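Local coordinates for dermonecrotic toxin (Pasteurella multocida, PDB 2EBF), which acts as a potent mitogen and dermonecrotic toxin that induces bone resorption and is associated with severe atrophic rhinitis in pigs, here as its C-terminal region, at residues G249-C254 with Y272-Y277. Residues are numbered along the deposited sequence; the frame is centred on the assembly and turned at random.
Sequences GMLSKC and YSISPY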
ATOM      1  N   GLY A 249      20.444  18.516 -25.300  1.00 57.47           N
ATOM      2  CA  GLY A 249      20.102  17.280 -24.599  1.00 56.48           C
ATOM      3  C   GLY A 249      19.062  17.429 -23.503  1.00 55.95           C
ATOM      4  O   GLY A 249      18.059  16.708 -23.497  1.00 56.12           O
ATOM      5  N   MET A 250      19.300  18.366 -22.584  1.00 54.93           N
ATOM      6  CA  MET A 250      18.457  18.554 -21.395  1.00 53.96           C
ATOM      7  C   MET A 250      17.082  19.176 -21.707  1.00 53.19           C
ATOM      8  O   MET A 250      16.850  19.668 -22.815  1.00 53.02           O
ATOM      9  CB  MET A 250      19.199  19.400 -20.349  1.00 54.13           C
ATOM     10  CG  MET A 250      20.596  18.889 -19.982  1.00 54.51           C
ATOM     11  SD  MET A 250      20.593  17.629 -18.685  1.00 55.69           S
ATOM     12  CE  MET A 250      20.801  18.643 -17.215  1.00 54.85           C
ATOM     13  N   LEU A 251      16.180  19.127 -20.720  1.00 52.06           N
ATOM     14  CA  LEU A 251      14.830  19.725 -20.790  1.00 50.91           C
ATOM     15  C   LEU A 251      14.069  19.465 -22.097  1.00 50.22           C
ATOM     16  O   LEU A 251      13.340  20.328 -22.587  1.00 49.85           O
ATOM     17  CB  LEU A 251      14.878  21.232 -20.491  1.00 50.82           C
ATOM     18  CG  LEU A 251      15.584  21.728 -19.225  1.00 50.75           C
ATOM     19  CD1 LEU A 251      15.620  23.252 -19.218  1.00 50.98           C
ATOM     20  CD2 LEU A 251      14.922  21.195 -17.958  1.00 50.41           C
ATOM     21  N   SER A 252      14.238  18.264 -22.639  1.00 49.65           N
ATOM     22  CA  SER A 252      13.607  17.873 -23.898  1.00 49.27           C
ATOM     23  C   SER A 252      12.087  17.751 -23.806  1.00 49.13           C
ATOM     24  O   SER A 252      11.393  17.883 -24.813  1.00 49.11           O
ATOM     25  CB  SER A 252      14.222  16.571 -24.428  1.00 49.31           C
ATOM     26  OG  SER A 252      14.576  15.684 -23.376  1.00 49.19           O
ATOM     27  N   LYS A 253      11.579  17.499 -22.599  1.00 48.92           N
ATOM     28  CA  LYS A 253      10.139  17.344 -22.365  1.00 48.71           C
ATOM     29  C   LYS A 253       9.544  18.606 -21.730  1.00 48.49           C
ATOM     30  O   LYS A 253       8.784  18.542 -20.763  1.00 48.15           O
ATOM     31  CB  LYS A 253       9.850  16.102 -21.510  1.00 48.64           C
ATOM     32  CG  LYS A 253      10.380  14.797 -22.090  1.00 49.06           C
ATOM     33  CD  LYS A 253      10.323  13.675 -21.061  1.00 49.91           C
ATOM     34  CE  LYS A 253      11.184  12.485 -21.484  1.00 50.36           C
ATOM     35  NZ  LYS A 253      11.279  11.462 -20.404  1.00 50.08           N
ATOM     36  N   CYS A 254       9.915  19.755 -22.281  1.00 48.28           N
ATOM     37  CA  CYS A 254       9.341  21.033 -21.891  1.00 48.10           C
ATOM     38  C   CYS A 254       8.971  21.787 -23.153  1.00 48.18           C
ATOM     39  O   CYS A 254       9.793  21.922 -24.064  1.00 47.93           O
ATOM     40  CB  CYS A 254      10.337  21.855 -21.077  1.00 47.97           C
ATOM     41  SG  CYS A 254      10.868  21.096 -19.547  1.00 48.04           S
ATOM     42  N   TYR A 272      17.654  15.789  -9.215  1.00 35.85           N
ATOM     43  CA  TYR A 272      18.868  14.969  -9.144  1.00 35.91           C
ATOM     44  C   TYR A 272      19.767  15.076 -10.376  1.00 36.40           C
ATOM     45  O   TYR A 272      20.903  14.604 -10.355  1.00 36.67           O
ATOM     46  CB  TYR A 272      18.520  13.506  -8.817  1.00 35.13           C
ATOM     47  CG  TYR A 272      18.202  13.306  -7.352  1.00 34.96           C
ATOM     48  CD1 TYR A 272      16.901  13.012  -6.919  1.00 33.32           C
ATOM     49  CD2 TYR A 272      19.201  13.450  -6.388  1.00 34.64           C
ATOM     50  CE1 TYR A 272      16.621  12.847  -5.557  1.00 33.29           C
ATOM     51  CE2 TYR A 272      18.927  13.293  -5.034  1.00 34.89           C
ATOM     52  CZ  TYR A 272      17.641  12.993  -4.625  1.00 34.06           C
ATOM     53  OH  TYR A 272      17.404  12.836  -3.280  1.00 34.26           O
ATOM     54  N   SER A 273      19.269  15.711 -11.431  1.00 37.05           N
ATOM     55  CA  SER A 273      20.057  15.928 -12.641  1.00 37.92           C
ATOM     56  C   SER A 273      20.421  17.403 -12.879  1.00 38.39           C
ATOM     57  O   SER A 273      21.187  17.709 -13.795  1.00 38.42           O
ATOM     58  CB  SER A 273      19.353  15.333 -13.874  1.00 37.64           C
ATOM     59  OG  SER A 273      18.089  15.942 -14.099  1.00 39.04           O
ATOM     60  N   ILE A 274      19.885  18.307 -12.057  1.00 38.77           N
ATOM     61  CA  ILE A 274      20.122  19.745 -12.232  1.00 39.62           C
ATOM     62  C   ILE A 274      20.588  20.424 -10.934  1.00 40.26           C
ATOM     63  O   ILE A 274      19.833  20.514  -9.961  1.00 40.07           O
ATOM     64  CB  ILE A 274      18.878  20.466 -12.828  1.00 39.46           C
ATOM     65  CG1 ILE A 274      18.540  19.906 -14.215  1.00 39.35           C
ATOM     66  CG2 ILE A 274      19.104  21.970 -12.904  1.00 39.48           C
ATOM     67  CD1 ILE A 274      17.131  20.229 -14.703  1.00 39.58           C
ATOM     68  N   SER A 275      21.841  20.893 -10.938  1.00 40.87           N
ATOM     69  CA  SER A 275      22.443  21.593  -9.794  1.00 41.57           C
ATOM     70  C   SER A 275      23.758  22.259 -10.224  1.00 42.37           C
ATOM     71  O   SER A 275      24.194  22.059 -11.358  1.00 42.23           O
ATOM     72  CB  SER A 275      22.701  20.621  -8.639  1.00 41.57           C
ATOM     73  OG  SER A 275      23.917  19.927  -8.836  1.00 41.36           O
ATOM     74  N   PRO A 276      24.396  23.049  -9.329  1.00 43.23           N
ATOM     75  CA  PRO A 276      25.725  23.592  -9.656  1.00 44.05           C
ATOM     76  C   PRO A 276      26.756  22.523 -10.043  1.00 44.52           C
ATOM     77  O   PRO A 276      27.672  22.817 -10.814  1.00 44.76           O
ATOM     78  CB  PRO A 276      26.153  24.309  -8.364  1.00 44.13           C
ATOM     79  CG  PRO A 276      25.213  23.816  -7.293  1.00 43.95           C
ATOM     80  CD  PRO A 276      23.936  23.519  -8.008  1.00 43.55           C
ATOM     81  N   TYR A 277      26.592  21.301  -9.529  1.00 45.16           N
ATOM     82  CA  TYR A 277      27.510  20.193  -9.826  1.00 45.66           C
ATOM     83  C   TYR A 277      27.476  19.767 -11.290  1.00 45.49           C
ATOM     84  O   TYR A 277      28.499  19.362 -11.845  1.00 45.63           O
ATOM     85  CB  TYR A 277      27.202  18.972  -8.957  1.00 46.05           C
ATOM     86  CG  TYR A 277      27.355  19.179  -7.471  1.00 46.98           C
ATOM     87  CD1 TYR A 277      26.333  18.808  -6.596  1.00 47.70           C
ATOM     88  CD2 TYR A 277      28.520  19.728  -6.931  1.00 47.35           C
ATOM     89  CE1 TYR A 277      26.463  18.978  -5.221  1.00 48.53           C
ATOM     90  CE2 TYR A 277      28.659  19.906  -5.554  1.00 47.90           C
ATOM     91  CZ  TYR A 277      27.626  19.531  -4.709  1.00 48.12           C
ATOM     92  OH  TYR A 277      27.750  19.699  -3.348  1.00 48.74           O
TER
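Met250 and Leu251 reach across to Ile274 with their side-chain ends, a worked case of two segments meeting by van der Waals contact with no hydrogen bond between them. The methyl CE of Met250 lies 3.6 Å from the backbone O of Ser273 and 4.0 Å from CG1 of Ile274, the two side chains lying alongside, oppositely directed. Bends at chi2 (-86°) and chi3 (-92°) fold the thioether so that its methyl, rather than SD, meets Ser273 and Ile274. The Leu251 side chain lies roughly perpendicular to that of Ile274, Leu251 CD2 4.1 Å from Ile274 CD1. Within the C2 region of the toxin, this joins the loop between helix 234-248 and strand 254-257 to the exit of helix 267-273, with strands 254-257 and 260-263 between. Gly249, with phi 174°, is the first residue to leave helical angles. At the other end, Ser278 OG bonds both Ser273 O and Ser275 N, while Ser275 OG accepts from Tyr277 N at 3.1 Å in an ST turn. Ser273 OG is hydrogen-bonded to Glu269 O of helix 267-273. Phe292 packs on Leu251 and Phe290 on Ile274, both from helix 288-300, whereas Ala429 of helix 425-434 touches Met250 and Ser273.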